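Long-range contacts in isomaltodextranase (Arthrobacter globiformis, PDB 5AWO), which hydrolyses (1->6)-alpha-D-glucosidic linkages in polysaccharides, releasing successive isomaltose units from the non-reducing chain ends: residues Gly37-Asn42 with Pro342-Thr348; Phe70-Tyr75 with Tyr359-Leu365; Phe317-Ser321 with Met332-Met336. Numbering follows the deposited sequence.

How the contacts relate
Leaving the N terminus, the chain first lays down Gly37-Asn42 on strand 39-42 and then Phe70-Tyr75, the loop after helix 56-68. Much later come Phe317-Ser321 and Met332-Met336, and contact 3 joins these two across only ten residues. Pro342-Thr348 then returns to the first strand, closing the roughly 300-residue loop of contact 1, and Tyr359-Leu365 returns to Phe70-Tyr75 in contact 2. Contacts 1 and 2 therefore cross, and contact 3 lies within both loops. The three touch: Asp347 OD1 pairs with Tyr359 OH and with Ala320 N, and Arg39 NH1 with Phe73 O, binding the first and last barrel strands to flanking loops and helices.

Contact 1. Residues Gly37-Asn42 with Pro342-Thr348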
loop_
_atom_site.group_PDB
_atom_site.type_symbol
_atom_site.label_atom_id
_atom_site.label_comp_id
_atom_site.label_asym_id
_atom_site.label_seq_id
_atom_site.Cartn_x
_atom_site.Cartn_y
_atom_site.Cartn_z
ATOM N N GLY A 37 -1.062 -1.286 5.759
ATOM C CA GLY A 37 -1.721 -0.001 5.858
ATOM C C GLY A 37 -2.248 0.296 7.258
ATOM O O GLY A 37 -2.383 -0.598 8.099
ATOM N N PRO A 38 -2.574 1.543 7.505
ATOM C CA PRO A 38 -3.071 1.960 8.806
ATOM C C PRO A 38 -4.555 1.642 9.039
ATOM O O PRO A 38 -5.328 1.479 8.089
ATOM C CB PRO A 38 -2.894 3.470 8.765
ATOM C CG PRO A 38 -3.104 3.820 7.338
ATOM C CD PRO A 38 -2.480 2.689 6.575
ATOM N N ARG A 39 -4.940 1.624 10.301
ATOM C CA ARG A 39 -6.305 1.480 10.730
ATOM C C ARG A 39 -6.862 2.851 10.947
ATOM O O ARG A 39 -6.302 3.644 11.713
ATOM C CB ARG A 39 -6.368 0.688 12.043
ATOM C CG ARG A 39 -5.811 -0.695 11.920
ATOM C CD ARG A 39 -5.854 -1.483 13.221
ATOM N NE ARG A 39 -4.955 -2.627 13.139
ATOM C CZ ARG A 39 -4.645 -3.464 14.137
ATOM N NH1 ARG A 39 -5.209 -3.354 15.343
ATOM N NH2 ARG A 39 -3.755 -4.404 13.909
ATOM N N TYR A 40 -8.012 3.149 10.357
ATOM C CA TYR A 40 -8.633 4.443 10.525
ATOM C C TYR A 40 -10.119 4.443 10.277
ATOM O O TYR A 40 -10.675 3.414 9.823
ATOM C CB TYR A 40 -7.921 5.531 9.709
ATOM C CG TYR A 40 -8.041 5.532 8.182
ATOM C CD1 TYR A 40 -7.259 4.689 7.395
ATOM C CD2 TYR A 40 -8.882 6.418 7.525
ATOM C CE1 TYR A 40 -7.304 4.772 6.000
ATOM C CE2 TYR A 40 -8.926 6.484 6.152
ATOM C CZ TYR A 40 -8.136 5.668 5.396
ATOM O OH TYR A 40 -8.180 5.766 4.010
ATOM N N TRP A 41 -10.764 5.560 10.586
ATOM C CA TRP A 41 -12.143 5.833 10.237
ATOM C C TRP A 41 -12.200 7.036 9.352
ATOM O O TRP A 41 -11.374 7.967 9.488
ATOM C CB TRP A 41 -12.965 6.126 11.489
ATOM C CG TRP A 41 -14.389 6.484 11.251
ATOM C CD1 TRP A 41 -15.440 5.622 11.058
ATOM C CD2 TRP A 41 -14.940 7.799 11.178
ATOM N NE1 TRP A 41 -16.588 6.317 10.850
ATOM C CE2 TRP A 41 -16.321 7.662 10.941
ATOM C CE3 TRP A 41 -14.388 9.092 11.303
ATOM C CZ2 TRP A 41 -17.167 8.762 10.803
ATOM C CZ3 TRP A 41 -15.240 10.178 11.189
ATOM C CH2 TRP A 41 -16.610 10.003 10.961
ATOM N N ASN A 42 -13.130 7.024 8.418
ATOM C CA ASN A 42 -13.316 8.128 7.484
ATOM C C ASN A 42 -14.771 8.553 7.409
ATOM O O ASN A 42 -15.659 7.723 7.524
ATOM C CB ASN A 42 -12.782 7.712 6.101
ATOM C CG ASN A 42 -12.794 8.850 5.081
ATOM O OD1 ASN A 42 -13.818 9.215 4.545
ATOM N ND2 ASN A 42 -11.593 9.391 4.765
ATOM N N PRO A 342 -4.735 -0.508 4.022
ATOM C CA PRO A 342 -5.410 0.184 5.128
ATOM C C PRO A 342 -6.741 -0.473 5.492
ATOM O O PRO A 342 -7.431 -1.036 4.607
ATOM C CB PRO A 342 -5.695 1.578 4.553
ATOM C CG PRO A 342 -5.641 1.384 3.070
ATOM C CD PRO A 342 -4.541 0.392 2.874
ATOM N N LEU A 343 -7.079 -0.395 6.768
ATOM C CA LEU A 343 -8.351 -0.904 7.283
ATOM C C LEU A 343 -9.130 0.327 7.659
ATOM O O LEU A 343 -8.953 0.873 8.751
ATOM C CB LEU A 343 -8.122 -1.861 8.467
ATOM C CG LEU A 343 -7.163 -3.015 8.162
ATOM C CD1 LEU A 343 -6.918 -3.853 9.407
ATOM C CD2 LEU A 343 -7.629 -3.876 6.998
ATOM N N ALA A 344 -9.960 0.813 6.736
ATOM C CA ALA A 344 -10.629 2.087 6.817
ATOM C C ALA A 344 -12.127 1.874 6.986
ATOM O O ALA A 344 -12.843 1.552 6.018
ATOM C CB ALA A 344 -10.330 2.898 5.571
ATOM N N ILE A 345 -12.590 2.066 8.210
ATOM C CA ILE A 345 -14.019 1.962 8.513
ATOM C C ILE A 345 -14.717 3.229 8.050
ATOM O O ILE A 345 -14.254 4.329 8.372
ATOM C CB ILE A 345 -14.254 1.838 10.023
ATOM C CG1 ILE A 345 -13.569 0.597 10.596
ATOM C CG2 ILE A 345 -15.745 1.747 10.350
ATOM C CD1 ILE A 345 -13.515 0.572 12.109
ATOM N N ALA A 346 -15.812 3.089 7.293
ATOM C CA ALA A 346 -16.663 4.220 6.930
ATOM C C ALA A 346 -18.066 4.142 7.526
ATOM O O ALA A 346 -18.815 5.107 7.410
ATOM C CB ALA A 346 -16.738 4.427 5.426
ATOM N N ASP A 347 -18.449 3.033 8.153
ATOM C CA ASP A 347 -19.710 3.049 8.906
ATOM C C ASP A 347 -19.666 4.191 9.914
ATOM O O ASP A 347 -18.682 4.342 10.647
ATOM C CB ASP A 347 -19.895 1.742 9.672
ATOM C CG ASP A 347 -19.933 0.549 8.753
ATOM O OD1 ASP A 347 -18.846 0.080 8.313
ATOM O OD2 ASP A 347 -21.060 0.093 8.464
ATOM N N THR A 348 -20.754 4.951 9.967
ATOM C CA THR A 348 -20.940 5.935 11.024
ATOM C C THR A 348 -21.548 5.258 12.252
ATOM O O THR A 348 -21.943 4.086 12.214
ATOM C CB THR A 348 -21.935 7.026 10.605
ATOM O OG1 THR A 348 -23.214 6.413 10.454
ATOM C CG2 THR A 348 -21.552 7.707 9.300
HETATM O O HOH W 1 -18.420 7.819 7.826
#
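Pro342 opens the contact against Gly37, whose CA lies 3.6 Å from Pro342 N; a CB here would clash. Pro342 CB meets Pro38 CD (4.0 Å) and Tyr40 CE1 (3.9 Å). From Leu343 onward the chain runs parallel to strand 39-42. Leu343 N donates to Pro38 O (2.9 Å), and Leu343 O accepts from Tyr40 N (2.9 Å). Ala344 CB sits over one face of the Tyr40 ring, 3.7 Å from its centroid, a CH-pi contact; both side chains lie on the same side of the sheet, where Tyr40 OH is hydrogen-bonded to Tyr197 OH. Ile345 repeats the pattern: its N donates to Tyr40 O (2.8 Å), its O accepts from Asn42 N (2.9 Å), and its CG2 packs 4.0 Å from Trp41 CD1 on the opposite face, where the Trp41 ring packs on helix 56-68. At Ala346 the strands part, and a water bridges Ala346 O and Asn42 O, 2.8 Å from each. Asp347 O then accepts from Trp41 NE1 (2.9 Å). With the Asn42 side chain about 9 Å from that of the probable nucleophile Asp201, this is the seam between first and eighth strands that closes a TIM barrel, as in family 27 glycoside hydrolases.

Contact 2. Residues Phe70-Tyr75 with Tyr359-Leu365; sequences FADFGY and YTNKEVL
A tight turn packs against the start of helix 362-370. Phe70-Tyr75 has one 3-10 turn at Ala71-Asp72; Tyr75 N bonds to Phe70 O (3.1 Å) and Gly74 N to Ala71 O (3.0 Å), a Schellman motif with Gly74 at phi 96°. Tyr359 and Thr360 lead to Asn361, the N-cap, whose OD1 accepts from Val364 N (3.2 Å). The nearest CA atoms are those of Phe73 and Thr360, 6.3 Å apart. Phe73 is most covered; Thr360 (chi1 p) is the bump on its ring, CB 3.7 Å from the centroid (CH-pi), and its CG2 fills the notch between Phe73 CD2 (3.6 Å) and Phe70 CD1 (3.9 Å). Both phenylalanines, like Tyr75, are m. Tyr359 CB wedges between Phe70 CE1 (4.1 Å) and Tyr75 CZ (3.9 Å), and Tyr75 OH donates to Tyr359 O (2.8 Å). Leu365 (m, t) plugs the remaining gap, CD1 4.1 Å from Phe73 CB and CD2 3.5 Å from Tyr75 OH. This joins an alpha-beta loop of the barrel, before strand 77-79, to the helix after its eighth strand, away from the catalytic residues. Tyr75 also touches strand 343-345 (Leu343, Ile345) and Met333 of helix 326-339; Arg39 of strand 39-42 meets Tyr75 and Leu365.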
loop_
_atom_site.group_PDB
_atom_site.type_symbol
_atom_site.label_atom_id
_atom_site.label_comp_id
_atom_site.label_asym_id
_atom_site.label_seq_id
_atom_site.Cartn_x
_atom_site.Cartn_y
_atom_site.Cartn_z
ATOM N N PHE A 70 -13.700 1.645 18.933
ATOM C CA PHE A 70 -12.677 1.180 17.993
ATOM C C PHE A 70 -11.245 1.638 18.196
ATOM O O PHE A 70 -10.326 0.986 17.735
ATOM C CB PHE A 70 -13.126 1.515 16.579
ATOM C CG PHE A 70 -14.415 0.869 16.221
ATOM C CD1 PHE A 70 -14.431 -0.417 15.720
ATOM C CD2 PHE A 70 -15.618 1.481 16.507
ATOM C CE1 PHE A 70 -15.609 -1.055 15.427
ATOM C CE2 PHE A 70 -16.816 0.840 16.237
ATOM C CZ PHE A 70 -16.805 -0.432 15.660
ATOM N N ALA A 71 -11.041 2.766 18.871
ATOM C CA ALA A 71 -9.678 3.223 19.130
ATOM C C ALA A 71 -8.880 2.200 19.906
ATOM O O ALA A 71 -7.697 2.027 19.666
ATOM C CB ALA A 71 -9.690 4.568 19.860
ATOM N N ASP A 72 -9.553 1.458 20.789
ATOM C CA ASP A 72 -8.860 0.426 21.567
ATOM C C ASP A 72 -8.413 -0.773 20.721
ATOM O O ASP A 72 -7.530 -1.524 21.133
ATOM C CB ASP A 72 -9.716 -0.050 22.746
ATOM C CG ASP A 72 -9.943 1.047 23.763
ATOM O OD1 ASP A 72 -8.954 1.737 24.098
ATOM O OD2 ASP A 72 -11.104 1.244 24.179
ATOM N N PHE A 73 -8.988 -0.915 19.514
ATOM C CA PHE A 73 -8.583 -1.921 18.546
ATOM C C PHE A 73 -7.666 -1.351 17.472
ATOM O O PHE A 73 -7.412 -1.982 16.473
ATOM C CB PHE A 73 -9.822 -2.534 17.912
ATOM C CG PHE A 73 -10.613 -3.360 18.873
ATOM C CD1 PHE A 73 -10.270 -4.673 19.090
ATOM C CD2 PHE A 73 -11.664 -2.811 19.584
ATOM C CE1 PHE A 73 -10.965 -5.430 20.015
ATOM C CE2 PHE A 73 -12.373 -3.576 20.494
ATOM C CZ PHE A 73 -12.016 -4.885 20.701
ATOM N N GLY A 74 -7.137 -0.164 17.713
ATOM C CA GLY A 74 -6.127 0.414 16.848
ATOM C C GLY A 74 -6.660 1.365 15.804
ATOM O O GLY A 74 -5.871 1.964 15.074
ATOM N N TYR A 75 -7.981 1.544 15.719
ATOM C CA TYR A 75 -8.546 2.467 14.725
ATOM C C TYR A 75 -8.502 3.846 15.380
ATOM O O TYR A 75 -9.516 4.351 15.840
ATOM C CB TYR A 75 -9.977 2.076 14.330
ATOM C CG TYR A 75 -10.085 0.712 13.686
ATOM C CD1 TYR A 75 -10.260 -0.426 14.453
ATOM C CD2 TYR A 75 -10.060 0.566 12.299
ATOM C CE1 TYR A 75 -10.386 -1.665 13.870
ATOM C CE2 TYR A 75 -10.170 -0.685 11.711
ATOM C CZ TYR A 75 -10.357 -1.780 12.492
ATOM O OH TYR A 75 -10.487 -2.994 11.887
ATOM N N TYR A 359 -14.731 -5.678 12.474
ATOM C CA TYR A 359 -13.509 -4.887 12.501
ATOM C C TYR A 359 -12.607 -5.230 13.688
ATOM O O TYR A 359 -11.448 -4.801 13.730
ATOM C CB TYR A 359 -13.895 -3.427 12.566
ATOM C CG TYR A 359 -14.691 -2.961 11.378
ATOM C CD1 TYR A 359 -14.222 -3.175 10.071
ATOM C CD2 TYR A 359 -15.908 -2.318 11.521
ATOM C CE1 TYR A 359 -14.920 -2.729 8.966
ATOM C CE2 TYR A 359 -16.615 -1.867 10.419
ATOM C CZ TYR A 359 -16.127 -2.085 9.143
ATOM O OH TYR A 359 -16.822 -1.619 8.043
ATOM N N THR A 360 -13.124 -5.991 14.648
ATOM C CA THR A 360 -12.475 -6.139 15.956
ATOM C C THR A 360 -12.111 -7.586 16.309
ATOM O O THR A 360 -11.958 -7.919 17.493
ATOM C CB THR A 360 -13.335 -5.502 17.055
ATOM O OG1 THR A 360 -14.604 -6.172 17.120
ATOM C CG2 THR A 360 -13.520 -4.013 16.786
ATOM N N ASN A 361 -11.945 -8.455 15.318
ATOM C CA ASN A 361 -11.406 -9.791 15.566
ATOM C C ASN A 361 -9.895 -9.657 15.784
ATOM O O ASN A 361 -9.145 -9.319 14.877
ATOM C CB ASN A 361 -11.725 -10.706 14.381
ATOM C CG ASN A 361 -11.144 -12.100 14.507
ATOM O OD1 ASN A 361 -10.093 -12.319 15.092
ATOM N ND2 ASN A 361 -11.803 -13.047 13.896
ATOM N N LYS A 362 -9.471 -9.879 17.023
ATOM C CA LYS A 362 -8.082 -9.642 17.404
ATOM C C LYS A 362 -7.107 -10.480 16.592
ATOM O O LYS A 362 -6.003 -10.008 16.289
ATOM C CB LYS A 362 -7.891 -9.860 18.917
ATOM C CG LYS A 362 -8.550 -8.772 19.770
ATOM C CD LYS A 362 -8.814 -9.254 21.204
ATOM C CE LYS A 362 -9.758 -8.333 21.989
ATOM N NZ LYS A 362 -11.233 -8.588 21.874
ATOM N N GLU A 363 -7.475 -11.711 16.233
ATOM C CA GLU A 363 -6.568 -12.569 15.493
ATOM C C GLU A 363 -6.394 -12.112 14.044
ATOM O O GLU A 363 -5.320 -12.198 13.483
ATOM C CB GLU A 363 -7.017 -14.030 15.537
ATOM C CG GLU A 363 -7.151 -14.568 16.948
ATOM C CD GLU A 363 -7.034 -16.074 16.972
ATOM O OE1 GLU A 363 -5.957 -16.594 16.641
ATOM O OE2 GLU A 363 -8.040 -16.742 17.301
ATOM N N VAL A 364 -7.481 -11.659 13.427
ATOM C CA VAL A 364 -7.430 -11.090 12.079
ATOM C C VAL A 364 -6.631 -9.793 12.120
ATOM O O VAL A 364 -5.738 -9.590 11.297
ATOM C CB VAL A 364 -8.850 -10.919 11.507
ATOM C CG1 VAL A 364 -8.818 -10.153 10.196
ATOM C CG2 VAL A 364 -9.516 -12.281 11.288
ATOM N N LEU A 365 -6.903 -8.952 13.112
ATOM C CA LEU A 365 -6.128 -7.716 13.268
ATOM C C LEU A 365 -4.642 -8.008 13.468
ATOM O O LEU A 365 -3.788 -7.235 12.995
ATOM C CB LEU A 365 -6.647 -6.836 14.397
ATOM C CG LEU A 365 -8.022 -6.193 14.134
ATOM C CD1 LEU A 365 -8.528 -5.520 15.405
ATOM C CD2 LEU A 365 -7.977 -5.230 12.963
#

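Contact 3. Residues Phe317-Ser321 with Met332-Met336; sequences FMRAS and MMNLM
Four methionines make nearly the whole of this buried contact, and their rotamers set its shape. Phe317 to Arg319 run extended before a 3-10 turn begins at Ala320-Ser321; Met332-Met336 is regular helix within 326-339. The CA atoms of Met318 and Met332 are 7.1 Å apart. The CA-to-CB bond of Met318 is directed toward the helix, and its m, t, m side chain reaches in among Met332, Met333 and Met336. Met332 (t, t, p) stretches out to meet its base, SD 3.5 Å from Met318 CB, with CE 4.3 Å from Ala320 CB. Met318 SD comes to 3.7 Å from Met333 SD, where Met333 bends at chi2 (t, p, t). Met336 (m, m, t) runs out alongside, CG 3.8 Å from Met318 SD. Contact is by van der Waals packing alone. Leu343 touches Met318, Met333 and Met336. This is the seventh beta-alpha unit of the TIM barrel: past strand 312-314 the chain runs beside strand 343-345, where the Met318 backbone is hydrogen-bonded to that of Ala344 and Ala346, and helix 326-339 covers the Met318 side chain.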
loop_
_atom_site.group_PDB
_atom_site.type_symbol
_atom_site.label_atom_id
_atom_site.label_comp_id
_atom_site.label_asym_id
_atom_site.label_seq_id
_atom_site.Cartn_x
_atom_site.Cartn_y
_atom_site.Cartn_z
ATOM N N PHE A 317 -12.765 2.166 1.311
ATOM C CA PHE A 317 -13.479 2.193 2.571
ATOM C C PHE A 317 -14.364 0.988 2.744
ATOM O O PHE A 317 -14.966 0.518 1.768
ATOM C CB PHE A 317 -14.368 3.437 2.656
ATOM C CG PHE A 317 -13.612 4.714 2.478
ATOM C CD1 PHE A 317 -12.456 4.962 3.208
ATOM C CD2 PHE A 317 -14.051 5.673 1.599
ATOM C CE1 PHE A 317 -11.736 6.150 3.025
ATOM C CE2 PHE A 317 -13.348 6.872 1.436
ATOM C CZ PHE A 317 -12.179 7.098 2.129
ATOM N N MET A 318 -14.359 0.461 3.963
ATOM C CA MET A 318 -15.252 -0.630 4.356
ATOM C C MET A 318 -16.569 -0.047 4.873
ATOM O O MET A 318 -16.584 0.742 5.817
ATOM C CB MET A 318 -14.596 -1.522 5.411
ATOM C CG MET A 318 -13.408 -2.261 4.856
ATOM S SD MET A 318 -12.680 -3.426 6.005
ATOM C CE MET A 318 -11.810 -2.302 7.085
ATOM N N ARG A 319 -17.660 -0.470 4.236
ATOM C CA ARG A 319 -19.004 0.004 4.574
ATOM C C ARG A 319 -19.818 -1.257 4.986
ATOM O O ARG A 319 -20.524 -1.889 4.184
ATOM C CB ARG A 319 -19.632 0.755 3.417
ATOM C CG ARG A 319 -18.828 1.972 2.934
ATOM C CD ARG A 319 -19.653 2.890 2.021
ATOM N NE ARG A 319 -20.711 3.472 2.815
ATOM C CZ ARG A 319 -21.882 3.911 2.370
ATOM N NH1 ARG A 319 -22.162 4.015 1.075
ATOM N NH2 ARG A 319 -22.772 4.297 3.266
ATOM N N ALA A 320 -19.591 -1.699 6.209
ATOM C CA ALA A 320 -20.079 -3.046 6.605
ATOM C C ALA A 320 -21.576 -3.205 6.429
ATOM O O ALA A 320 -22.061 -4.257 5.980
ATOM C CB ALA A 320 -19.696 -3.359 8.037
ATOM N N SER A 321 -22.331 -2.179 6.789
ATOM C CA SER A 321 -23.806 -2.210 6.745
ATOM C C SER A 321 -24.367 -2.252 5.338
ATOM O O SER A 321 -25.555 -2.507 5.137
ATOM C CB SER A 321 -24.393 -0.979 7.431
ATOM O OG SER A 321 -24.292 0.151 6.588
ATOM N N MET A 332 -15.201 -8.952 2.961
ATOM C CA MET A 332 -14.707 -7.577 2.839
ATOM C C MET A 332 -13.447 -7.386 3.692
ATOM O O MET A 332 -12.398 -6.942 3.206
ATOM C CB MET A 332 -15.836 -6.613 3.270
ATOM C CG MET A 332 -15.441 -5.154 3.352
ATOM S SD MET A 332 -16.620 -4.199 4.309
ATOM C CE MET A 332 -16.261 -4.805 5.925
ATOM N N MET A 333 -13.575 -7.699 4.985
ATOM C CA MET A 333 -12.469 -7.471 5.909
ATOM C C MET A 333 -11.287 -8.369 5.551
ATOM O O MET A 333 -10.137 -7.926 5.491
ATOM C CB MET A 333 -12.933 -7.750 7.327
ATOM C CG MET A 333 -11.887 -7.527 8.402
ATOM S SD MET A 333 -11.448 -5.772 8.520
ATOM C CE MET A 333 -10.290 -5.795 9.895
ATOM N N ASN A 334 -11.560 -9.632 5.233
ATOM C CA ASN A 334 -10.492 -10.575 4.929
ATOM C C ASN A 334 -9.685 -10.167 3.689
ATOM O O ASN A 334 -8.451 -10.359 3.632
ATOM C CB ASN A 334 -11.060 -11.983 4.718
ATOM C CG ASN A 334 -11.515 -12.659 5.996
ATOM O OD1 ASN A 334 -11.133 -12.262 7.104
ATOM N ND2 ASN A 334 -12.355 -13.691 5.849
ATOM N N LEU A 335 -10.340 -9.592 2.689
ATOM C CA LEU A 335 -9.623 -9.138 1.505
ATOM C C LEU A 335 -8.682 -7.988 1.833
ATOM O O LEU A 335 -7.531 -7.970 1.386
ATOM C CB LEU A 335 -10.613 -8.704 0.405
ATOM C CG LEU A 335 -9.969 -8.197 -0.893
ATOM C CD1 LEU A 335 -9.099 -9.236 -1.587
ATOM C CD2 LEU A 335 -11.059 -7.689 -1.873
ATOM N N MET A 336 -9.164 -7.014 2.593
ATOM C CA MET A 336 -8.321 -5.863 2.946
ATOM C C MET A 336 -7.100 -6.336 3.731
ATOM O O MET A 336 -5.965 -5.905 3.472
ATOM C CB MET A 336 -9.098 -4.809 3.764
ATOM C CG MET A 336 -10.359 -4.255 3.100
ATOM S SD MET A 336 -10.037 -3.483 1.503
ATOM C CE MET A 336 -11.713 -2.989 1.119
#